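Local coordinates for protein proline dehydrogenase (Bradyrhizobium japonicum USDA 110, PDB 3HAZ) that probably oxidises proline to glutamate in two steps, pairing an FAD-dependent proline dehydrogenase with an NAD-dependent aldehyde dehydrogenase in one chain, at residues G235-L240 with M339-K344; D274-V279 with F391-T396; Y326-A331 with L384-R389. All coordinates share one frame; numbering follows the deposited sequence.

Contact 1 (G235-L240 with M339-K344). With FAD (flavin-adenine dinucleotide), chain C; SO4 (sulfate ion), chain K.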
loop_
_atom_site.group_PDB
_atom_site.type_symbol
_atom_site.label_atom_id
_atom_site.label_comp_id
_atom_site.label_asym_id
_atom_site.label_seq_id
_atom_site.Cartn_x
_atom_site.Cartn_y
_atom_site.Cartn_z
ATOM N N GLY A 235 11.806 60.456 2.154
ATOM C CA GLY A 235 11.067 59.973 3.300
ATOM C C GLY A 235 11.939 59.316 4.355
ATOM O O GLY A 235 13.106 58.983 4.126
ATOM N N ILE A 236 11.359 59.139 5.530
ATOM C CA ILE A 236 11.996 58.369 6.579
ATOM C C ILE A 236 10.985 57.366 7.122
ATOM O O ILE A 236 9.800 57.682 7.245
ATOM C CB ILE A 236 12.512 59.288 7.709
ATOM C CG1 ILE A 236 13.354 58.497 8.712
ATOM C CG2 ILE A 236 11.349 60.012 8.402
ATOM C CD1 ILE A 236 14.156 59.386 9.657
ATOM N N SER A 237 11.455 56.156 7.420
ATOM C CA SER A 237 10.624 55.118 8.020
ATOM C C SER A 237 10.959 54.972 9.494
ATOM O O SER A 237 12.133 54.958 9.874
ATOM C CB SER A 237 10.838 53.768 7.329
ATOM O OG SER A 237 10.140 53.704 6.106
ATOM N N VAL A 238 9.915 54.841 10.307
ATOM C CA VAL A 238 10.039 54.811 11.757
ATOM C C VAL A 238 9.253 53.636 12.328
ATOM O O VAL A 238 8.192 53.293 11.810
ATOM C CB VAL A 238 9.513 56.133 12.351
ATOM C CG1 VAL A 238 9.077 55.953 13.787
ATOM C CG2 VAL A 238 10.572 57.226 12.213
ATOM N N LYS A 239 9.785 53.014 13.382
ATOM C CA LYS A 239 9.114 51.903 14.059
ATOM C C LYS A 239 8.718 52.254 15.491
ATOM O O LYS A 239 9.562 52.637 16.305
ATOM C CB LYS A 239 10.007 50.659 14.076
ATOM C CG LYS A 239 9.974 49.840 12.795
ATOM C CD LYS A 239 10.888 48.629 12.913
ATOM C CE LYS A 239 10.808 47.749 11.673
ATOM N NZ LYS A 239 11.122 48.520 10.445
ATOM N N LEU A 240 7.437 52.110 15.804
ATOM C CA LEU A 240 6.968 52.411 17.157
ATOM C C LEU A 240 7.713 51.604 18.217
ATOM O O LEU A 240 7.967 52.114 19.300
ATOM C CB LEU A 240 5.460 52.185 17.280
ATOM C CG LEU A 240 4.644 53.011 16.284
ATOM C CD1 LEU A 240 3.153 52.748 16.406
ATOM C CD2 LEU A 240 4.951 54.491 16.473
ATOM N N MET A 339 0.080 59.867 3.072
ATOM C CA MET A 339 0.781 58.969 2.175
ATOM C C MET A 339 0.801 57.595 2.840
ATOM O O MET A 339 1.278 57.440 3.968
ATOM C CB MET A 339 2.185 59.504 1.877
ATOM C CG MET A 339 2.169 60.867 1.160
ATOM S SD MET A 339 3.762 61.722 1.048
ATOM C CE MET A 339 4.535 60.843 -0.322
ATOM N N VAL A 340 0.242 56.610 2.149
ATOM C CA VAL A 340 -0.012 55.307 2.742
ATOM C C VAL A 340 0.703 54.204 1.975
ATOM O O VAL A 340 0.452 53.999 0.791
ATOM C CB VAL A 340 -1.515 55.015 2.761
ATOM C CG1 VAL A 340 -1.784 53.665 3.397
ATOM C CG2 VAL A 340 -2.248 56.131 3.495
ATOM N N ARG A 341 1.600 53.505 2.659
ATOM C CA ARG A 341 2.374 52.437 2.044
ATOM C C ARG A 341 1.686 51.089 2.170
ATOM O O ARG A 341 1.384 50.635 3.274
ATOM C CB ARG A 341 3.764 52.338 2.675
ATOM C CG ARG A 341 4.633 51.276 2.010
ATOM C CD ARG A 341 5.778 50.848 2.908
ATOM N NE ARG A 341 6.685 51.951 3.193
ATOM C CZ ARG A 341 7.307 52.105 4.354
ATOM N NH1 ARG A 341 7.110 51.230 5.334
ATOM N NH2 ARG A 341 8.113 53.132 4.536
ATOM N N LEU A 342 1.445 50.446 1.034
ATOM C CA LEU A 342 0.886 49.102 1.033
ATOM C C LEU A 342 2.003 48.092 0.803
ATOM O O LEU A 342 2.747 48.188 -0.173
ATOM C CB LEU A 342 -0.187 48.954 -0.045
ATOM C CG LEU A 342 -0.981 47.650 -0.014
ATOM C CD1 LEU A 342 -1.892 47.599 1.227
ATOM C CD2 LEU A 342 -1.786 47.479 -1.303
ATOM N N VAL A 343 2.121 47.133 1.714
ATOM C CA VAL A 343 3.123 46.085 1.611
ATOM C C VAL A 343 2.406 44.759 1.801
ATOM O O VAL A 343 1.256 44.721 2.246
ATOM C CB VAL A 343 4.172 46.194 2.735
ATOM C CG1 VAL A 343 4.769 47.602 2.797
ATOM C CG2 VAL A 343 3.539 45.811 4.079
ATOM N N LYS A 344 3.080 43.666 1.483
ATOM C CA LYS A 344 2.520 42.362 1.791
ATOM C C LYS A 344 2.732 42.041 3.274
ATOM O O LYS A 344 1.761 41.944 4.027
ATOM C CB LYS A 344 3.062 41.301 0.832
ATOM C CG LYS A 344 2.514 41.519 -0.585
ATOM C CD LYS A 344 3.141 40.629 -1.659
ATOM C CE LYS A 344 2.643 41.078 -3.039
ATOM N NZ LYS A 344 3.193 40.270 -4.158
HETATM P PA FAD C . 6.616 38.497 -3.123
HETATM O O1A FAD C . 7.706 37.323 -3.441
HETATM O O2A FAD C . 5.642 38.669 -4.201
HETATM O O5B FAD C . 5.808 38.102 -1.768
HETATM C C5B FAD C . 6.555 37.772 -0.633
HETATM C C4B FAD C . 5.637 37.729 0.596
HETATM O O4B FAD C . 4.242 37.111 0.476
HETATM C C3B FAD C . 6.010 37.808 1.949
HETATM O O3B FAD C . 6.961 38.784 2.336
HETATM C C2B FAD C . 4.713 37.634 2.698
HETATM O O2B FAD C . 4.115 38.802 3.228
HETATM C C1B FAD C . 3.849 36.822 1.801
HETATM N N9A FAD C . 3.876 35.378 1.952
HETATM C C8A FAD C . 4.938 34.506 1.736
HETATM N N7A FAD C . 4.483 33.234 1.955
HETATM C C5A FAD C . 3.116 33.325 2.306
HETATM C C6A FAD C . 2.088 32.285 2.659
HETATM N N6A FAD C . 2.441 30.870 2.684
HETATM N N1A FAD C . 0.854 32.640 2.944
HETATM C C2A FAD C . 0.481 33.999 2.916
HETATM N N3A FAD C . 1.469 34.998 2.579
HETATM C C4A FAD C . 2.755 34.625 2.281
HETATM N N1 FAD C . 6.489 44.731 5.710
HETATM C C2 FAD C . 5.935 44.902 6.956
HETATM O O2 FAD C . 5.370 43.824 7.602
HETATM N N3 FAD C . 5.992 46.188 7.593
HETATM C C4 FAD C . 6.591 47.242 6.964
HETATM O O4 FAD C . 6.587 48.511 7.556
HETATM C C4X FAD C . 7.167 47.067 5.658
HETATM N N5 FAD C . 7.818 48.214 4.953
HETATM C C5X FAD C . 8.385 48.021 3.669
HETATM C C6 FAD C . 9.033 49.148 2.982
HETATM C C7 FAD C . 9.594 48.953 1.699
HETATM C C7M FAD C . 10.280 50.120 1.007
HETATM C C8 FAD C . 9.526 47.625 1.045
HETATM C C8M FAD C . 10.132 47.383 -0.347
HETATM C C9 FAD C . 8.906 46.550 1.706
HETATM C C9A FAD C . 8.327 46.742 3.048
HETATM N N10 FAD C . 7.680 45.626 3.743
HETATM C C10 FAD C . 7.106 45.833 5.053
HETATM C "C1'" FAD C . 7.431 44.309 3.076
HETATM C "C2'" FAD C . 8.518 43.222 3.277
HETATM O "O2'" FAD C . 9.717 43.814 3.766
HETATM C "C3'" FAD C . 8.718 42.463 1.955
HETATM O "O3'" FAD C . 9.503 43.243 1.060
HETATM C "C4'" FAD C . 7.363 42.092 1.251
HETATM O "O4'" FAD C . 6.374 41.524 2.037
HETATM C "C5'" FAD C . 7.590 41.291 -0.059
HETATM O "O5'" FAD C . 6.513 41.414 -0.974
HETATM P P FAD C . 6.865 41.318 -2.592
HETATM O O1P FAD C . 5.486 41.621 -3.479
HETATM O O2P FAD C . 7.949 42.253 -2.917
HETATM O O3P FAD C . 7.497 39.833 -2.842
HETATM S S SO4 K . 10.715 46.050 7.002
HETATM O O1 SO4 K . 10.442 46.427 5.619
HETATM O O2 SO4 K . 10.614 44.600 7.111
HETATM O O3 SO4 K . 12.065 46.477 7.369
HETATM O O4 SO4 K . 9.745 46.690 7.890
#
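R341 meets S237 because CG of the arginine stands opposite its own backbone N (chi1 -177°) and the chain then kinks at chi3 (-63°), turning the guanidinium across the barrel interior. Strands 235-238 and 338-343 are not neighbours in the sheet, and the CA atoms of S237 and R341 remain 10.5 Å apart. The side chains close this gap with one hydrogen bond, from R341 NH2 to S237 OG (2.6 Å), short and bent at 142°, with the hydroxyl oxygen tilted slightly from the guanidinium plane. The flavin ring lies against the same arginine: FAD C6 sits over one guanidinium face, offset toward its rim, while R341 NH1 comes within 3.1 Å of FAD N5. D280 forms a salt bridge with R341 NH1, and Q418 and Y443 accept hydrogen bonds from R341 NE and NH2, so each nitrogen of the buried group has a polar partner. Two residues on, V343 packs its methyls on the isoalloxazine, CG2 lying 3.5 Å from FAD N1. K344, extended beyond CG, reaches the pyrophosphate, where its NZ bonds to FAD O2A (2.9 Å) and more weakly to FAD O1P. In segment 235-240, K239 forms a salt bridge with D280 and a weak, long bond from NZ to sulfate O4 (3.4 Å), an ion probably from the crystallisation liquor. Such a network fixes the guanidinium beside N5, the redox-active nitrogen of the central flavin ring, where its positive charge would be expected to make the flavin more electron-poor and so easier to reduce, with D280 partly offsetting that charge.

Contact 2 (D274-V279 with F391-T396). With FAD (flavin-adenine dinucleotide), chain C.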
loop_
_atom_site.group_PDB
_atom_site.type_symbol
_atom_site.label_atom_id
_atom_site.label_comp_id
_atom_site.label_asym_id
_atom_site.label_seq_id
_atom_site.Cartn_x
_atom_site.Cartn_y
_atom_site.Cartn_z
ATOM N N ASP A 274 9.164 69.301 5.348
ATOM C CA ASP A 274 8.142 68.834 4.415
ATOM C C ASP A 274 8.486 67.461 3.850
ATOM O O ASP A 274 8.458 67.259 2.638
ATOM C CB ASP A 274 7.959 69.836 3.272
ATOM C CG ASP A 274 6.668 69.613 2.504
ATOM O OD1 ASP A 274 5.700 69.109 3.109
ATOM O OD2 ASP A 274 6.623 69.937 1.299
ATOM N N LEU A 275 8.806 66.522 4.737
ATOM C CA LEU A 275 9.204 65.175 4.333
ATOM C C LEU A 275 8.038 64.191 4.364
ATOM O O LEU A 275 7.013 64.446 4.985
ATOM C CB LEU A 275 10.326 64.654 5.243
ATOM C CG LEU A 275 11.626 65.467 5.336
ATOM C CD1 LEU A 275 12.565 64.808 6.346
ATOM C CD2 LEU A 275 12.299 65.608 3.968
ATOM N N ASN A 276 8.205 63.071 3.676
ATOM C CA ASN A 276 7.335 61.923 3.855
ATOM C C ASN A 276 7.763 61.223 5.153
ATOM O O ASN A 276 8.942 60.917 5.342
ATOM C CB ASN A 276 7.476 60.985 2.651
ATOM C CG ASN A 276 6.568 59.749 2.743
ATOM O OD1 ASN A 276 6.880 58.703 2.175
ATOM N ND2 ASN A 276 5.451 59.871 3.455
ATOM N N PHE A 277 6.811 60.986 6.048
ATOM C CA PHE A 277 7.089 60.388 7.350
ATOM C C PHE A 277 6.209 59.144 7.534
ATOM O O PHE A 277 4.996 59.260 7.695
ATOM C CB PHE A 277 6.813 61.428 8.446
ATOM C CG PHE A 277 7.175 60.977 9.832
ATOM C CD1 PHE A 277 8.470 61.135 10.315
ATOM C CD2 PHE A 277 6.217 60.417 10.660
ATOM C CE1 PHE A 277 8.806 60.723 11.594
ATOM C CE2 PHE A 277 6.542 60.003 11.950
ATOM C CZ PHE A 277 7.837 60.156 12.417
ATOM N N THR A 278 6.818 57.959 7.505
ATOM C CA THR A 278 6.048 56.714 7.487
ATOM C C THR A 278 6.277 55.865 8.733
ATOM O O THR A 278 7.414 55.520 9.056
ATOM C CB THR A 278 6.378 55.853 6.238
ATOM O OG1 THR A 278 6.367 56.674 5.066
ATOM C CG2 THR A 278 5.355 54.727 6.071
ATOM N N VAL A 279 5.190 55.543 9.431
ATOM C CA VAL A 279 5.232 54.592 10.542
ATOM C C VAL A 279 5.119 53.153 10.023
ATOM O O VAL A 279 4.091 52.756 9.462
ATOM C CB VAL A 279 4.110 54.865 11.575
ATOM C CG1 VAL A 279 4.222 53.904 12.768
ATOM C CG2 VAL A 279 4.156 56.327 12.046
ATOM N N PHE A 391 -2.457 59.262 -0.817
ATOM C CA PHE A 391 -1.433 59.020 -1.825
ATOM C C PHE A 391 -0.832 57.637 -1.567
ATOM O O PHE A 391 -0.036 57.467 -0.643
ATOM C CB PHE A 391 -0.354 60.107 -1.757
ATOM C CG PHE A 391 0.749 59.945 -2.775
ATOM C CD1 PHE A 391 0.656 60.553 -4.026
ATOM C CD2 PHE A 391 1.894 59.208 -2.470
ATOM C CE1 PHE A 391 1.675 60.415 -4.964
ATOM C CE2 PHE A 391 2.923 59.060 -3.406
ATOM C CZ PHE A 391 2.813 59.663 -4.654
ATOM N N PRO A 392 -1.233 56.639 -2.370
ATOM C CA PRO A 392 -0.790 55.258 -2.155
ATOM C C PRO A 392 0.651 55.045 -2.598
ATOM O O PRO A 392 1.094 55.638 -3.582
ATOM C CB PRO A 392 -1.735 54.429 -3.041
ATOM C CG PRO A 392 -2.834 55.369 -3.466
ATOM C CD PRO A 392 -2.211 56.738 -3.466
ATOM N N GLN A 393 1.365 54.206 -1.858
ATOM C CA GLN A 393 2.741 53.852 -2.166
ATOM C C GLN A 393 2.831 52.334 -2.134
ATOM O O GLN A 393 2.696 51.719 -1.079
ATOM C CB GLN A 393 3.692 54.441 -1.124
ATOM C CG GLN A 393 3.471 55.929 -0.834
ATOM C CD GLN A 393 4.136 56.372 0.460
ATOM O OE1 GLN A 393 3.728 55.973 1.551
ATOM N NE2 GLN A 393 5.168 57.193 0.341
ATOM N N PHE A 394 3.046 51.728 -3.291
ATOM C CA PHE A 394 3.013 50.278 -3.387
ATOM C C PHE A 394 4.430 49.739 -3.338
ATOM O O PHE A 394 5.159 49.798 -4.321
ATOM C CB PHE A 394 2.283 49.848 -4.662
ATOM C CG PHE A 394 0.896 50.423 -4.773
ATOM C CD1 PHE A 394 -0.137 49.936 -3.983
ATOM C CD2 PHE A 394 0.630 51.471 -5.642
ATOM C CE1 PHE A 394 -1.412 50.476 -4.066
ATOM C CE2 PHE A 394 -0.642 52.011 -5.734
ATOM C CZ PHE A 394 -1.666 51.511 -4.945
ATOM N N ALA A 395 4.821 49.253 -2.168
ATOM C CA ALA A 395 6.139 48.681 -1.975
ATOM C C ALA A 395 6.095 47.199 -2.318
ATOM O O ALA A 395 5.414 46.421 -1.653
ATOM C CB ALA A 395 6.597 48.887 -0.529
ATOM N N THR A 396 6.813 46.816 -3.367
ATOM C CA THR A 396 6.857 45.429 -3.806
ATOM C C THR A 396 7.969 45.267 -4.824
ATOM O O THR A 396 8.268 46.195 -5.578
ATOM C CB THR A 396 5.519 44.994 -4.450
ATOM O OG1 THR A 396 5.664 43.689 -5.025
ATOM C CG2 THR A 396 5.110 45.974 -5.542
HETATM P PA FAD C . 6.616 38.497 -3.123
HETATM O O1A FAD C . 7.706 37.323 -3.441
HETATM O O2A FAD C . 5.642 38.669 -4.201
HETATM O O5B FAD C . 5.808 38.102 -1.768
HETATM C C5B FAD C . 6.555 37.772 -0.633
HETATM C C4B FAD C . 5.637 37.729 0.596
HETATM O O4B FAD C . 4.242 37.111 0.476
HETATM C C3B FAD C . 6.010 37.808 1.949
HETATM O O3B FAD C . 6.961 38.784 2.336
HETATM C C2B FAD C . 4.713 37.634 2.698
HETATM O O2B FAD C . 4.115 38.802 3.228
HETATM C C1B FAD C . 3.849 36.822 1.801
HETATM N N9A FAD C . 3.876 35.378 1.952
HETATM C C8A FAD C . 4.938 34.506 1.736
HETATM N N7A FAD C . 4.483 33.234 1.955
HETATM C C5A FAD C . 3.116 33.325 2.306
HETATM C C6A FAD C . 2.088 32.285 2.659
HETATM N N6A FAD C . 2.441 30.870 2.684
HETATM N N1A FAD C . 0.854 32.640 2.944
HETATM C C2A FAD C . 0.481 33.999 2.916
HETATM N N3A FAD C . 1.469 34.998 2.579
HETATM C C4A FAD C . 2.755 34.625 2.281
HETATM N N1 FAD C . 6.489 44.731 5.710
HETATM C C2 FAD C . 5.935 44.902 6.956
HETATM O O2 FAD C . 5.370 43.824 7.602
HETATM N N3 FAD C . 5.992 46.188 7.593
HETATM C C4 FAD C . 6.591 47.242 6.964
HETATM O O4 FAD C . 6.587 48.511 7.556
HETATM C C4X FAD C . 7.167 47.067 5.658
HETATM N N5 FAD C . 7.818 48.214 4.953
HETATM C C5X FAD C . 8.385 48.021 3.669
HETATM C C6 FAD C . 9.033 49.148 2.982
HETATM C C7 FAD C . 9.594 48.953 1.699
HETATM C C7M FAD C . 10.280 50.120 1.007
HETATM C C8 FAD C . 9.526 47.625 1.045
HETATM C C8M FAD C . 10.132 47.383 -0.347
HETATM C C9 FAD C . 8.906 46.550 1.706
HETATM C C9A FAD C . 8.327 46.742 3.048
HETATM N N10 FAD C . 7.680 45.626 3.743
HETATM C C10 FAD C . 7.106 45.833 5.053
HETATM C "C1'" FAD C . 7.431 44.309 3.076
HETATM C "C2'" FAD C . 8.518 43.222 3.277
HETATM O "O2'" FAD C . 9.717 43.814 3.766
HETATM C "C3'" FAD C . 8.718 42.463 1.955
HETATM O "O3'" FAD C . 9.503 43.243 1.060
HETATM C "C4'" FAD C . 7.363 42.092 1.251
HETATM O "O4'" FAD C . 6.374 41.524 2.037
HETATM C "C5'" FAD C . 7.590 41.291 -0.059
HETATM O "O5'" FAD C . 6.513 41.414 -0.974
HETATM P P FAD C . 6.865 41.318 -2.592
HETATM O O1P FAD C . 5.486 41.621 -3.479
HETATM O O2P FAD C . 7.949 42.253 -2.917
HETATM O O3P FAD C . 7.497 39.833 -2.842
HETATM O O HOH W 1 3.939 57.192 4.204
HETATM O O HOH W 2 6.024 55.282 2.844
#
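Direct hydrogen bonding between N276 and Q393 is amide to amide: Q393 NE2 donates to N276 OD1 at 2.9 Å, with an N-H...O angle of 155°. N276 CG lies trans to its backbone N (chi1 -179°), which sends the amide inward to the glutamine. The acceptor lies in the plane of the Q393 amide, but the donor stands above the N276 carbonyl plane, not on a lone pair; the two amide planes are 60° apart. E416 accepts a second bond from Q393 NE2, and N276 ND2 donates to the backbone oxygen of G308.

Water-mediated bonds join T278 to Q393. Water 1 accepts from N276 ND2 and from T278 OG1 (2.6 Å) and donates to Q393 OE1 (2.9 Å). Water 2 donates both to T278 OG1 and to Q393 OE1 (2.7 Å).

Cofactor contacts lie farther along 391-396. A395 CB packs on the dimethylbenzene part of the flavin, 3.6 Å from FAD C8, and T396 OG1 donates to FAD O1P (2.6 Å).

Polar side chains and waters linking non-adjacent parallel strands across the interior are in keeping with a TIM-type barrel, here with the flavin at the C-terminal strand ends.

Contact 3 (Y326-A331 with L384-R389)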
loop_
_atom_site.group_PDB
_atom_site.type_symbol
_atom_site.label_atom_id
_atom_site.label_comp_id
_atom_site.label_asym_id
_atom_site.label_seq_id
_atom_site.Cartn_x
_atom_site.Cartn_y
_atom_site.Cartn_z
ATOM N N TYR A 326 -10.200 52.507 8.178
ATOM C CA TYR A 326 -9.900 53.258 9.393
ATOM C C TYR A 326 -8.987 54.443 9.095
ATOM O O TYR A 326 -9.205 55.557 9.583
ATOM C CB TYR A 326 -9.254 52.333 10.438
ATOM C CG TYR A 326 -8.825 53.030 11.710
ATOM C CD1 TYR A 326 -9.717 53.215 12.760
ATOM C CD2 TYR A 326 -7.526 53.496 11.864
ATOM C CE1 TYR A 326 -9.329 53.847 13.926
ATOM C CE2 TYR A 326 -7.128 54.131 13.023
ATOM C CZ TYR A 326 -8.035 54.307 14.051
ATOM O OH TYR A 326 -7.638 54.942 15.207
ATOM N N VAL A 327 -7.964 54.198 8.287
ATOM C CA VAL A 327 -7.019 55.240 7.929
ATOM C C VAL A 327 -7.702 56.344 7.125
ATOM O O VAL A 327 -7.449 57.530 7.348
ATOM C CB VAL A 327 -5.808 54.674 7.152
ATOM C CG1 VAL A 327 -4.933 55.808 6.629
ATOM C CG2 VAL A 327 -5.001 53.756 8.053
ATOM N N ASP A 328 -8.581 55.957 6.204
ATOM C CA ASP A 328 -9.316 56.946 5.417
ATOM C C ASP A 328 -10.218 57.812 6.299
ATOM O O ASP A 328 -10.262 59.029 6.142
ATOM C CB ASP A 328 -10.151 56.281 4.321
ATOM C CG ASP A 328 -10.754 57.295 3.359
ATOM O OD1 ASP A 328 -9.986 58.115 2.808
ATOM O OD2 ASP A 328 -11.988 57.277 3.160
ATOM N N ALA A 329 -10.944 57.176 7.214
ATOM C CA ALA A 329 -11.819 57.904 8.130
ATOM C C ALA A 329 -11.009 58.862 8.993
ATOM O O ALA A 329 -11.440 59.975 9.290
ATOM C CB ALA A 329 -12.591 56.935 8.997
ATOM N N LEU A 330 -9.829 58.409 9.397
ATOM C CA LEU A 330 -8.905 59.218 10.170
ATOM C C LEU A 330 -8.544 60.460 9.356
ATOM O O LEU A 330 -8.569 61.586 9.860
ATOM C CB LEU A 330 -7.650 58.394 10.456
ATOM C CG LEU A 330 -6.950 58.494 11.808
ATOM C CD1 LEU A 330 -7.957 58.562 12.943
ATOM C CD2 LEU A 330 -6.022 57.298 11.978
ATOM N N ALA A 331 -8.220 60.245 8.086
ATOM C CA ALA A 331 -7.822 61.336 7.207
ATOM C C ALA A 331 -8.951 62.351 7.019
ATOM O O ALA A 331 -8.728 63.562 7.095
ATOM C CB ALA A 331 -7.347 60.793 5.865
ATOM N N LEU A 384 -6.305 53.140 -4.510
ATOM C CA LEU A 384 -6.296 53.982 -5.700
ATOM C C LEU A 384 -7.562 54.832 -5.777
ATOM O O LEU A 384 -7.525 55.977 -6.224
ATOM C CB LEU A 384 -6.135 53.142 -6.966
ATOM C CG LEU A 384 -4.735 52.576 -7.203
ATOM C CD1 LEU A 384 -4.747 51.532 -8.307
ATOM C CD2 LEU A 384 -3.728 53.689 -7.515
ATOM N N ALA A 385 -8.678 54.266 -5.332
ATOM C CA ALA A 385 -9.958 54.966 -5.385
ATOM C C ALA A 385 -10.091 55.983 -4.252
ATOM O O ALA A 385 -11.069 56.725 -4.195
ATOM C CB ALA A 385 -11.114 53.968 -5.351
ATOM N N LEU A 386 -9.102 56.012 -3.358
ATOM C CA LEU A 386 -9.086 56.967 -2.250
ATOM C C LEU A 386 -8.222 58.200 -2.563
ATOM O O LEU A 386 -8.128 59.127 -1.755
ATOM C CB LEU A 386 -8.637 56.286 -0.943
ATOM C CG LEU A 386 -9.586 55.214 -0.382
ATOM C CD1 LEU A 386 -9.016 54.544 0.871
ATOM C CD2 LEU A 386 -10.967 55.798 -0.102
ATOM N N ARG A 387 -7.587 58.199 -3.733
ATOM C CA ARG A 387 -6.950 59.403 -4.252
ATOM C C ARG A 387 -8.040 60.461 -4.448
ATOM O O ARG A 387 -9.177 60.117 -4.775
ATOM C CB ARG A 387 -6.253 59.105 -5.583
ATOM C CG ARG A 387 -5.108 58.100 -5.484
ATOM C CD ARG A 387 -4.530 57.791 -6.855
ATOM N NE ARG A 387 -5.476 57.054 -7.690
ATOM C CZ ARG A 387 -5.288 56.786 -8.980
ATOM N NH1 ARG A 387 -4.188 57.203 -9.592
ATOM N NH2 ARG A 387 -6.202 56.104 -9.660
ATOM N N PRO A 388 -7.704 61.750 -4.271
ATOM C CA PRO A 388 -6.371 62.310 -4.019
ATOM C C PRO A 388 -6.021 62.494 -2.545
ATOM O O PRO A 388 -4.877 62.836 -2.248
ATOM C CB PRO A 388 -6.451 63.707 -4.665
ATOM C CG PRO A 388 -7.897 63.882 -5.127
ATOM C CD PRO A 388 -8.698 62.818 -4.463
ATOM N N ARG A 389 -6.975 62.310 -1.641
ATOM C CA ARG A 389 -6.690 62.499 -0.223
ATOM C C ARG A 389 -5.593 61.538 0.225
ATOM O O ARG A 389 -4.663 61.923 0.935
ATOM C CB ARG A 389 -7.946 62.302 0.627
ATOM C CG ARG A 389 -7.704 62.522 2.111
ATOM C CD ARG A 389 -8.994 62.479 2.918
ATOM N NE ARG A 389 -9.958 63.490 2.485
ATOM C CZ ARG A 389 -9.930 64.769 2.849
ATOM N NH1 ARG A 389 -8.973 65.219 3.651
ATOM N NH2 ARG A 389 -10.861 65.605 2.401
#
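Helix 320-333 runs past the turn that follows helix 369-384, with CA atoms 7.7 Å apart at D328 and L386 and 7.6 Å apart at A331 and R389. D328 and L386 cross obliquely: the leucine methyl CD2 lies 3.7 Å from D328 OD2, while its other methyl, CD1, packs near D328 CB. The carboxylate thus takes only van der Waals contact from the leucine, and its charge is met within its own helix by a salt bridge from D328 OD2 to R332. One helical turn on, A331 CB rests against the aliphatic part of R389, 3.8 Å from R389 CD. CG of that arginine is placed opposite the backbone N (chi1 -179°), which carries the chain out to the helix before it bends at chi3. These segments belong to the outer layer of the TIM-type barrel, where a helix packs beside the connection leading into strand 390-395. Past A331, the R389 guanidinium reaches D335 in a salt bridge and the backbone oxygen of R336, both between helix 320-333 and strand 338-343. The connection itself is shaped by a type I turn from L384 to R387 and a cis peptide before P388. R387 folds back over the turn: its NE donates a nearly straight bond to a lone pair of L384 O (2.7 Å, 165°), in the carbonyl plane, and L384 CD2 sits over the centre of one guanidinium face.

Overall arrangement
Contacts 1 and 2 lie in the buried interior of the same barrel, their centres about 6 Å apart; contact 3, with centre about 15 Å from contact 1 and 13 Å from contact 2, is partly exposed on the outer layer. Strands 235-238 and 276-279 are sheet neighbours, as are 338-343 and 390-395, so each inner contact spans the barrel between the same two strand pairs, and both reach FAD. Their chemistry diverges: contact 1 is charged and leans on the flavin, contact 2 neutral and hydrated. Contact 3 relies on van der Waals packing, joined to the sheet where V327 meets V340 and R387 meets P392.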